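PDB 4MRU: SusD homolog from Bacteroides thetaiotaomicron, which probably binds mucin O-glycans at the cell surface, as a SusD-like lipoprotein thought to pass glycans to a partner outer-membrane transporter. Local coordinates for residues V35-Q39 with E40-Q44; Q99-A103 with P104-A108; Y258-G261 with A262-C266; S300-D304 with D305-T309. All blocks are in the same frame, centred on the assembly; numbering follows the deposited sequence. Where two conformers were deposited one is given.

Contact 1. Residues V35-Q39 with E40-Q44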
loop_
_atom_site.group_PDB
_atom_site.type_symbol
_atom_site.label_atom_id
_atom_site.label_comp_id
_atom_site.label_asym_id
_atom_site.label_seq_id
_atom_site.Cartn_x
_atom_site.Cartn_y
_atom_site.Cartn_z
ATOM N N VAL A 35 4.129 9.090 -5.849
ATOM C CA VAL A 35 3.627 7.722 -5.730
ATOM C C VAL A 35 3.846 7.318 -4.280
ATOM O O VAL A 35 2.920 7.411 -3.463
ATOM C CB VAL A 35 4.282 6.763 -6.759
ATOM C CG1 VAL A 35 3.858 5.326 -6.513
ATOM C CG2 VAL A 35 3.911 7.184 -8.167
ATOM N N ILE A 36 5.079 6.957 -3.915
ATOM C CA ILE A 36 5.382 6.849 -2.507
ATOM C C ILE A 36 6.037 8.180 -2.248
ATOM O O ILE A 36 7.062 8.499 -2.882
ATOM C CB ILE A 36 6.329 5.699 -2.154
ATOM C CG1 ILE A 36 5.813 4.342 -2.655
ATOM C CG2 ILE A 36 6.529 5.649 -0.645
ATOM C CD1 ILE A 36 4.682 3.745 -1.880
ATOM N N PRO A 37 5.406 9.031 -1.430
ATOM C CA PRO A 37 5.915 10.419 -1.363
ATOM C C PRO A 37 7.399 10.539 -0.959
ATOM O O PRO A 37 7.855 10.025 0.068
ATOM C CB PRO A 37 5.025 11.079 -0.330
ATOM C CG PRO A 37 4.183 10.004 0.234
ATOM C CD PRO A 37 4.203 8.823 -0.605
ATOM N N ALA A 38 8.112 11.276 -1.774
ATOM C CA ALA A 38 9.522 11.501 -1.570
ATOM C C ALA A 38 9.823 12.772 -0.772
ATOM O O ALA A 38 10.992 13.030 -0.471
ATOM C CB ALA A 38 10.203 11.558 -2.927
ATOM N N GLN A 39 8.785 13.554 -0.442
ATOM C CA GLN A 39 8.903 14.660 0.490
ATOM C C GLN A 39 8.510 14.186 1.872
ATOM O O GLN A 39 7.379 13.714 2.048
ATOM C CB GLN A 39 7.983 15.828 0.104
ATOM C CG GLN A 39 8.168 16.392 -1.292
ATOM C CD GLN A 39 6.937 17.181 -1.775
ATOM O OE1 GLN A 39 7.029 18.394 -1.930
ATOM N NE2 GLN A 39 5.767 16.493 -1.988
ATOM N N GLU A 40 9.390 14.391 2.853
ATOM C CA GLU A 40 9.169 13.864 4.191
ATOM C C GLU A 40 7.916 14.473 4.817
ATOM O O GLU A 40 7.228 13.824 5.619
ATOM C CB GLU A 40 10.391 14.077 5.111
ATOM C CG GLU A 40 10.794 15.505 5.429
ATOM C CD GLU A 40 11.710 16.185 4.403
ATOM O OE1 GLU A 40 11.848 15.741 3.241
ATOM O OE2 GLU A 40 12.264 17.231 4.758
ATOM N N HIS A 41 7.603 15.709 4.477
ATOM C CA HIS A 41 6.450 16.348 5.099
ATOM C C HIS A 41 5.149 15.599 4.726
ATOM O O HIS A 41 4.266 15.446 5.554
ATOM C CB HIS A 41 6.334 17.813 4.718
ATOM C CG HIS A 41 5.135 18.471 5.325
ATOM N ND1 HIS A 41 3.935 18.572 4.657
ATOM C CD2 HIS A 41 4.937 19.015 6.550
ATOM C CE1 HIS A 41 3.039 19.147 5.444
ATOM N NE2 HIS A 41 3.616 19.407 6.610
ATOM N N LEU A 42 5.048 15.151 3.487
ATOM C CA LEU A 42 3.910 14.373 3.001
ATOM C C LEU A 42 3.998 12.905 3.471
ATOM O O LEU A 42 3.034 12.354 3.986
ATOM C CB LEU A 42 3.811 14.476 1.484
ATOM C CG LEU A 42 2.733 13.665 0.769
ATOM C CD1 LEU A 42 1.371 13.736 1.439
ATOM C CD2 LEU A 42 2.652 14.165 -0.677
ATOM N N TYR A 43 5.177 12.315 3.367
ATOM C CA TYR A 43 5.425 10.948 3.823
ATOM C C TYR A 43 4.905 10.714 5.266
ATOM O O TYR A 43 4.275 9.689 5.557
ATOM C CB TYR A 43 6.928 10.579 3.693
ATOM C CG TYR A 43 7.182 9.117 3.943
ATOM C CD1 TYR A 43 7.279 8.632 5.237
ATOM C CD2 TYR A 43 7.333 8.199 2.879
ATOM C CE1 TYR A 43 7.513 7.281 5.486
ATOM C CE2 TYR A 43 7.505 6.831 3.132
ATOM C CZ TYR A 43 7.589 6.381 4.433
ATOM O OH TYR A 43 7.776 5.041 4.702
ATOM N N GLN A 44 5.220 11.616 6.196
ATOM C CA GLN A 44 4.908 11.345 7.619
ATOM C C GLN A 44 3.413 11.077 7.829
ATOM O O GLN A 44 3.039 10.203 8.581
ATOM C CB GLN A 44 5.412 12.467 8.536
ATOM C CG GLN A 44 4.682 13.787 8.371
ATOM C CD GLN A 44 5.307 14.896 9.184
ATOM O OE1 GLN A 44 5.811 14.666 10.299
ATOM N NE2 GLN A 44 5.273 16.116 8.645
#
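Pro-37 packs against Leu-42 at the start of helix 40-54. Pro-37 CB lies 3.6 Å from Leu-42 CG, and the two side chains cross at about a right angle. Leu-42 has CG opposite its own backbone N (chi1 176°), which carries the branch point to the proline ring. Pro-37 CG also rests 3.9 Å from Tyr-43 CA. The proline carbonyl meets the tyrosine at the ring edge, with Pro-37 O 3.4 Å from Tyr-43 CD2 and near the ring plane. Ile-36 runs alongside this ring and points the same way; its CG2 is 4.1 Å from Tyr-43 CE2. Arg-120 of helix 104-125 covers Ile-36 and Pro-37. Ser-248, Cys-251 and Phe-252 of helix 248-254 line Tyr-43. This is the tightly packed part. Gln-39 is the N-cap of helix 40-54, one of the many helices of this SusD-like, TPR-type fold. Tyr-43 N donates to Gln-39 O at 2.9 Å, the first regular bond of the helix. Leu-42 N adds a weak, bent bond to Gln-39 O at 3.1 Å. The other side is looser. The exposed Gln-39 reaches Leu-42 only distantly, NE2 to CD2 at 4.1 Å, and its amide bonds to Glu-89. Glu-40 bends back over the Gln-39 backbone, with OE1 3.9 Å from Gln-39 C, and its OE2 makes a salt bridge with Arg-247. The ring of His-41 leads away from the loop and meets Phe-45 edge-to-face.

Contact 2. Residues Q99-A103 with P104-A108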
loop_
_atom_site.group_PDB
_atom_site.type_symbol
_atom_site.label_atom_id
_atom_site.label_comp_id
_atom_site.label_asym_id
_atom_site.label_seq_id
_atom_site.Cartn_x
_atom_site.Cartn_y
_atom_site.Cartn_z
ATOM N N GLN A 99 0.877 20.133 -21.850
ATOM C CA GLN A 99 0.935 21.358 -22.607
ATOM C C GLN A 99 2.282 21.514 -23.360
ATOM O O GLN A 99 2.345 22.220 -24.379
ATOM C CB GLN A 99 0.528 22.535 -21.695
ATOM C CG GLN A 99 1.621 23.300 -21.006
ATOM C CD GLN A 99 1.074 24.226 -19.928
ATOM O OE1 GLN A 99 0.062 23.926 -19.256
ATOM N NE2 GLN A 99 1.741 25.361 -19.755
ATOM N N HIS A 100 3.325 20.775 -22.978
ATOM C CA HIS A 100 4.629 20.917 -23.658
ATOM C C HIS A 100 5.012 19.792 -24.608
ATOM O O HIS A 100 5.847 20.004 -25.472
ATOM C CB HIS A 100 5.749 21.009 -22.640
ATOM C CG HIS A 100 5.774 22.286 -21.899
ATOM N ND1 HIS A 100 5.005 22.503 -20.777
ATOM C CD2 HIS A 100 6.468 23.429 -22.115
ATOM C CE1 HIS A 100 5.222 23.728 -20.333
ATOM N NE2 HIS A 100 6.104 24.309 -21.126
ATOM N N GLU A 101 4.449 18.599 -24.427
ATOM C CA GLU A 101 4.884 17.411 -25.190
ATOM C C GLU A 101 3.765 16.881 -26.072
ATOM O O GLU A 101 2.619 16.774 -25.625
ATOM C CB GLU A 101 5.322 16.284 -24.253
ATOM C CG GLU A 101 6.260 16.678 -23.118
ATOM C CD GLU A 101 7.600 17.220 -23.598
ATOM O OE1 GLU A 101 8.007 16.863 -24.718
ATOM O OE2 GLU A 101 8.234 17.989 -22.842
ATOM N N ASP A 102 4.069 16.545 -27.318
ATOM C CA ASP A 102 3.104 15.777 -28.129
ATOM C C ASP A 102 3.604 14.351 -28.445
ATOM O O ASP A 102 2.926 13.597 -29.146
ATOM C CB ASP A 102 2.710 16.533 -29.415
ATOM C CG ASP A 102 3.878 16.844 -30.299
ATOM O OD1 ASP A 102 4.999 16.423 -29.968
ATOM O OD2 ASP A 102 3.683 17.527 -31.332
ATOM N N ALA A 103 4.755 13.965 -27.897
ATOM C CA ALA A 103 5.278 12.620 -28.113
ATOM C C ALA A 103 4.400 11.612 -27.384
ATOM O O ALA A 103 4.183 11.738 -26.178
ATOM C CB ALA A 103 6.722 12.514 -27.648
ATOM N N PRO A 104 3.875 10.606 -28.111
ATOM C CA PRO A 104 2.973 9.653 -27.457
ATOM C C PRO A 104 3.596 8.998 -26.210
ATOM O O PRO A 104 2.911 8.842 -25.243
ATOM C CB PRO A 104 2.723 8.594 -28.517
ATOM C CG PRO A 104 2.993 9.273 -29.824
ATOM C CD PRO A 104 3.997 10.362 -29.561
ATOM N N VAL A 105 4.891 8.708 -26.207
ATOM C CA VAL A 105 5.503 8.061 -25.023
ATOM C C VAL A 105 5.520 8.975 -23.789
ATOM O O VAL A 105 5.252 8.525 -22.674
ATOM C CB VAL A 105 6.927 7.592 -25.341
ATOM C CG1 VAL A 105 7.657 7.136 -24.076
ATOM C CG2 VAL A 105 6.866 6.472 -26.349
ATOM N N ALA A 106 5.838 10.255 -23.970
ATOM C CA ALA A 106 5.812 11.179 -22.855
ATOM C C ALA A 106 4.420 11.229 -22.261
ATOM O O ALA A 106 4.255 11.212 -21.056
ATOM C CB ALA A 106 6.189 12.571 -23.312
ATOM N N LEU A 107 3.416 11.357 -23.127
ATOM C CA LEU A 107 1.997 11.448 -22.686
ATOM C C LEU A 107 1.566 10.156 -22.011
ATOM O O LEU A 107 0.828 10.166 -21.029
ATOM C CB LEU A 107 1.108 11.768 -23.880
ATOM C CG LEU A 107 1.402 13.107 -24.592
ATOM C CD1 LEU A 107 0.490 13.313 -25.799
ATOM C CD2 LEU A 107 1.272 14.274 -23.636
ATOM N N ALA A 108 2.046 9.030 -22.524
ATOM C CA ALA A 108 1.671 7.733 -21.948
ATOM C C ALA A 108 2.291 7.559 -20.578
ATOM O O ALA A 108 1.637 7.131 -19.638
ATOM C CB ALA A 108 2.115 6.613 -22.848
#
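Glu-101 and Ala-103 lie in the short turn that joins helix 81-100 to helix 104-125, and both touch the first turn of the second helix. Glu-101 uses its aliphatic part. Its CB sits 3.9 Å from Ala-106 CB, and its CG is also close to that methyl, at 4.1 Å. The chain then bends at chi2 (-63°), which takes the carboxylate away from Ala-106. There OE2 bonds to Tyr-22 OH. Leu-107 covers the backbone of the turn. Its CD2 lies 3.5 Å from Glu-101 O, and its CG is 3.5 Å from Ala-103 O. Asp-102 contributes its carbonyl, with Asp-102 O 4.1 Å from Leu-107 CD1. Helix 104-125 starts here with Ala-103 as N-cap and Pro-104 as first helical residue. Proline suits this place because the first turn of a helix asks for no backbone N-H bond from it. Ala-103 has no polar side chain to cap the helix. Its carbonyl takes the first regular helix bond: Leu-107 N donates to Ala-103 O at 3.2 Å. The Ala-103 methyl lies 4.0 Å from Pro-104 CD and 4.4 Å from Ala-106 CB. Asn-173 of helix 152-173 touches Pro-104 and Val-105. Phe-181 covers Val-105 and Ala-106.

Contact 3. Residues Y258-G261 with A262-C266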
loop_
_atom_site.group_PDB
_atom_site.type_symbol
_atom_site.label_atom_id
_atom_site.label_comp_id
_atom_site.label_asym_id
_atom_site.label_seq_id
_atom_site.Cartn_x
_atom_site.Cartn_y
_atom_site.Cartn_z
ATOM N N TYR A 258 8.599 7.168 14.630
ATOM C CA TYR A 258 7.902 5.897 14.406
ATOM C C TYR A 258 8.775 4.712 14.762
ATOM O O TYR A 258 10.001 4.715 14.523
ATOM C CB TYR A 258 7.421 5.750 12.934
ATOM C CG TYR A 258 6.667 6.970 12.518
ATOM C CD1 TYR A 258 5.337 7.126 12.859
ATOM C CD2 TYR A 258 7.340 8.075 11.952
ATOM C CE1 TYR A 258 4.661 8.320 12.573
ATOM C CE2 TYR A 258 6.655 9.267 11.687
ATOM C CZ TYR A 258 5.334 9.365 12.009
ATOM O OH TYR A 258 4.691 10.542 11.792
ATOM N N ARG A 259 8.137 3.665 15.284
ATOM C CA ARG A 259 8.804 2.391 15.444
ATOM C C ARG A 259 7.878 1.303 14.919
ATOM O O ARG A 259 6.711 1.529 14.620
ATOM C CB ARG A 259 9.214 2.134 16.908
ATOM C CG ARG A 259 10.297 3.044 17.476
ATOM C CD ARG A 259 11.586 2.686 16.801
ATOM N NE ARG A 259 12.785 3.478 17.107
ATOM C CZ ARG A 259 13.339 4.388 16.300
ATOM N NH1 ARG A 259 12.744 4.800 15.184
ATOM N NH2 ARG A 259 14.506 4.904 16.631
ATOM N N VAL A 260 8.422 0.117 14.821
ATOM C CA VAL A 260 7.711 -0.993 14.260
ATOM C C VAL A 260 6.569 -1.443 15.165
ATOM O O VAL A 260 6.685 -1.481 16.388
ATOM C CB VAL A 260 8.695 -2.168 13.979
ATOM C CG1 VAL A 260 7.952 -3.348 13.392
ATOM C CG2 VAL A 260 9.775 -1.716 13.035
ATOM N N GLY A 261 5.461 -1.811 14.520
ATOM C CA GLY A 261 4.264 -2.227 15.186
ATOM C C GLY A 261 4.267 -3.672 15.659
ATOM O O GLY A 261 5.034 -4.519 15.164
ATOM N N ALA A 262 3.383 -3.951 16.621
ATOM C CA ALA A 262 3.317 -5.247 17.246
ATOM C C ALA A 262 2.930 -6.334 16.247
ATOM O O ALA A 262 3.411 -7.470 16.337
ATOM C CB ALA A 262 2.314 -5.228 18.373
ATOM N N ASP A 263 2.038 -5.995 15.322
ATOM C CA ASP A 263 1.436 -7.027 14.471
ATOM C C ASP A 263 2.471 -7.701 13.616
ATOM O O ASP A 263 2.603 -8.929 13.635
ATOM C CB ASP A 263 0.342 -6.437 13.584
ATOM C CG ASP A 263 -0.714 -5.713 14.382
ATOM O OD1 ASP A 263 -0.522 -4.511 14.712
ATOM O OD2 ASP A 263 -1.718 -6.376 14.674
ATOM N N ILE A 264 3.233 -6.923 12.869
ATOM C CA ILE A 264 4.212 -7.525 11.960
ATOM C C ILE A 264 5.292 -8.308 12.736
ATOM O O ILE A 264 5.736 -9.374 12.296
ATOM C CB ILE A 264 4.827 -6.508 11.000
ATOM C CG1 ILE A 264 5.630 -7.270 9.921
ATOM C CG2 ILE A 264 5.685 -5.478 11.749
ATOM C CD1 ILE A 264 5.882 -6.488 8.678
ATOM N N ILE A 265 5.649 -7.842 13.924
ATOM C CA ILE A 265 6.557 -8.602 14.782
ATOM C C ILE A 265 5.957 -9.921 15.324
ATOM O O ILE A 265 6.665 -10.934 15.398
ATOM C CB ILE A 265 7.055 -7.730 15.950
ATOM C CG1 ILE A 265 7.807 -6.525 15.421
ATOM C CG2 ILE A 265 7.956 -8.530 16.877
ATOM C CD1 ILE A 265 9.134 -6.840 14.783
ATOM N N CYS A 266 4.678 -9.926 15.704
ATOM C CA CYS A 266 4.026 -11.145 16.156
ATOM C C CYS A 266 4.062 -12.240 15.104
ATOM O O CYS A 266 4.390 -13.395 15.400
ATOM C CB CYS A 266 2.549 -10.898 16.506
ATOM S SG CYS A 266 2.332 -10.039 18.062
#
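Val-260 and Gly-261 carry the contact with helix 262-270, and the two residues before them fix the strand that leads into it. Tyr-258 comes first. Its ring packs on Gln-44, Ala-48 and Met-49 of helix 40-54, and its carbonyl is used by the next residue. Arg-259 folds back so that NH1 donates to Tyr-258 O at 2.8 Å, with the donor tilted from the carbonyl plane. Arg-259 NH1 also donates to Phe-252 O. The backbone of Arg-259 pairs with Gly-59 in the antiparallel two-stranded sheet formed with strand 58-60. Val-260 is the apolar partner of the helix. Its CG1 stands opposite the backbone N (chi1 180°), beside the carbonyl carbon, and meets two isoleucines. Val-260 CG1 is 3.5 Å from Ile-264 CG2 and 3.8 Å from Ile-265 CG1. The valine crosses each of them at about a right angle. Gly-261 is the N-cap and has no side chain to cap with. Its carbonyl lies against the same isoleucines: Gly-261 O is 3.6 Å from Ile-264 CG2 and 3.4 Å from Ile-265 CG1. The chain continues much in the strand's direction, since the axes of strand 258-260 and helix 262-266 differ by 24°. Within the helix, Cys-266 N donates to Ala-262 O at 2.8 Å. No hydrogen bond joins the two segments directly. Across the junction the contact is buried hydrocarbon packing. Its hydrogen bonds lie within each segment or go to other parts of the chain, such as Asp-263 OD2 to Leu-443 N.

Contact 4. Residues S300-D304 with D305-T309; sequences SPFSD and DDMIT
The shortest hydrogen bond between the two segments runs from Ile-308 N to Asp-304 O, at 2.9 Å. Ile-308 also lays its side chain along this oxygen, with CG1 3.3 Å from Asp-304 O. The Asp-304 carboxylate turns elsewhere, to Arg-62 and Thr-63. Ser-303 and Asp-306 form a capping box at the start of helix 304-309. Ser-303 OG sits between its own backbone N and carbonyl carbon (chi1 73°), where it accepts from Asp-306 N at 3.0 Å. In return Ser-303 N donates to Asp-306 OD2 at 3.1 Å, coming in 35° out of the carboxylate plane. These two bonds tie the first helical turn to the residue before it. Phe-302 lies beside the box, with CB 3.4 Å from Asp-306 OD2. Its ring and that carboxylate are turned 81° apart. Met-307, a selenomethionine, bends at chi2 and chi3 and brings its methyl into the loop. Met-307 CE lies 3.5 Å from Phe-302 CB, near the ring plane at its edge, and packs 3.4 Å from Ser-300 OG. That oxygen accepts from Phe-302 N, an ST turn.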
loop_
_atom_site.group_PDB
_atom_site.type_symbol
_atom_site.label_atom_id
_atom_site.label_comp_id
_atom_site.label_asym_id
_atom_site.label_seq_id
_atom_site.Cartn_x
_atom_site.Cartn_y
_atom_site.Cartn_z
ATOM N N SER A 300 0.540 5.878 25.425
ATOM C CA SER A 300 1.480 5.354 26.404
ATOM C C SER A 300 1.681 6.319 27.565
ATOM O O SER A 300 1.794 7.516 27.341
ATOM C CB SER A 300 2.852 5.097 25.765
ATOM O OG SER A 300 3.815 4.671 26.736
ATOM N N PRO A 301 1.816 5.798 28.801
ATOM C CA PRO A 301 2.208 6.647 29.956
ATOM C C PRO A 301 3.693 6.827 30.086
ATOM O O PRO A 301 4.147 7.505 30.986
ATOM C CB PRO A 301 1.708 5.840 31.155
ATOM C CG PRO A 301 1.840 4.414 30.698
ATOM C CD PRO A 301 1.604 4.393 29.201
ATOM N N PHE A 302 4.476 6.211 29.214
ATOM C CA PHE A 302 5.932 6.329 29.289
ATOM C C PHE A 302 6.469 7.518 28.477
ATOM O O PHE A 302 5.683 8.279 27.882
ATOM C CB PHE A 302 6.521 4.989 28.856
ATOM C CG PHE A 302 6.156 3.868 29.789
ATOM C CD1 PHE A 302 6.420 3.965 31.154
ATOM C CD2 PHE A 302 5.467 2.767 29.334
ATOM C CE1 PHE A 302 6.046 2.952 32.026
ATOM C CE2 PHE A 302 5.100 1.751 30.192
ATOM C CZ PHE A 302 5.399 1.832 31.536
ATOM N N SER A 303 7.801 7.680 28.473
ATOM C CA SER A 303 8.461 8.792 27.784
ATOM C C SER A 303 8.643 8.479 26.318
ATOM O O SER A 303 8.586 7.324 25.909
ATOM C CB SER A 303 9.823 9.101 28.421
ATOM O OG SER A 303 10.823 8.104 28.121
ATOM N N ASP A 304 8.811 9.514 25.508
ATOM C CA ASP A 304 9.190 9.313 24.103
ATOM C C ASP A 304 10.493 8.484 23.978
ATOM O O ASP A 304 10.592 7.592 23.113
ATOM C CB ASP A 304 9.357 10.651 23.388
ATOM C CG ASP A 304 8.064 11.435 23.285
ATOM O OD1 ASP A 304 7.036 10.999 23.809
ATOM O OD2 ASP A 304 8.080 12.535 22.687
ATOM N N ASP A 305 11.461 8.721 24.855
ATOM C CA ASP A 305 12.721 7.987 24.786
ATOM C C ASP A 305 12.495 6.498 25.020
ATOM O O ASP A 305 13.110 5.676 24.357
ATOM C CB ASP A 305 13.737 8.511 25.797
ATOM C CG ASP A 305 15.147 8.012 25.506
ATOM O OD1 ASP A 305 15.698 8.356 24.429
ATOM O OD2 ASP A 305 15.697 7.257 26.343
ATOM N N ASP A 306 11.591 6.169 25.951
ATOM C CA ASP A 306 11.183 4.767 26.186
ATOM C C ASP A 306 10.622 4.093 24.909
ATOM O O ASP A 306 10.903 2.926 24.606
ATOM C CB ASP A 306 10.107 4.685 27.289
ATOM C CG ASP A 306 10.601 5.011 28.684
ATOM O OD1 ASP A 306 11.773 4.774 28.962
ATOM O OD2 ASP A 306 9.791 5.498 29.545
HETATM N N MSE A 307 9.774 4.814 24.179
HETATM C CA MSE A 307 9.139 4.304 22.949
HETATM C C MSE A 307 10.151 4.179 21.849
HETATM O O MSE A 307 10.095 3.259 21.060
HETATM C CB MSE A 307 8.025 5.224 22.425
HETATM C CG MSE A 307 6.899 5.551 23.397
HETATM SE SE MSE A 307 5.912 3.914 23.947
HETATM C CE MSE A 307 6.849 3.723 25.585
ATOM N N ILE A 308 11.093 5.107 21.793
ATOM C CA ILE A 308 12.112 5.113 20.747
ATOM C C ILE A 308 13.125 3.992 20.964
ATOM O O ILE A 308 13.491 3.311 20.041
ATOM C CB ILE A 308 12.833 6.470 20.711
ATOM C CG1 ILE A 308 11.913 7.533 20.102
ATOM C CG2 ILE A 308 14.170 6.391 19.955
ATOM C CD1 ILE A 308 12.341 8.949 20.438
ATOM N N THR A 309 13.512 3.753 22.212
ATOM C CA THR A 309 14.596 2.786 22.497
ATOM C C THR A 309 14.117 1.360 22.807
ATOM O O THR A 309 14.907 0.441 22.729
ATOM C CB THR A 309 15.489 3.265 23.655
ATOM O OG1 THR A 309 14.697 3.447 24.832
ATOM C CG2 THR A 309 16.229 4.601 23.297
#

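All four contacts are helix starts, met in series along one chain. Contacts 3 and 4 are direct neighbours, with centres about 15 Å apart. Arg-259 NE of contact 3 lies 3.0 Å from Ile-308 O of contact 4, a probable hydrogen bond. Contact 1 touches contact 3 by packing, with Gln-44 O 3.6 Å from Tyr-258 OH. Contact 2 stands apart: its nearest atoms are about 12 Å from contact 1, and its centre is about 51 Å from that of contact 4, across the chain's centre. Helix 104-125 links contacts 1 and 2: it begins in contact 2 and farther along packs against the 35-39 loop of contact 1. None lies at the magnesium site of Asn-373.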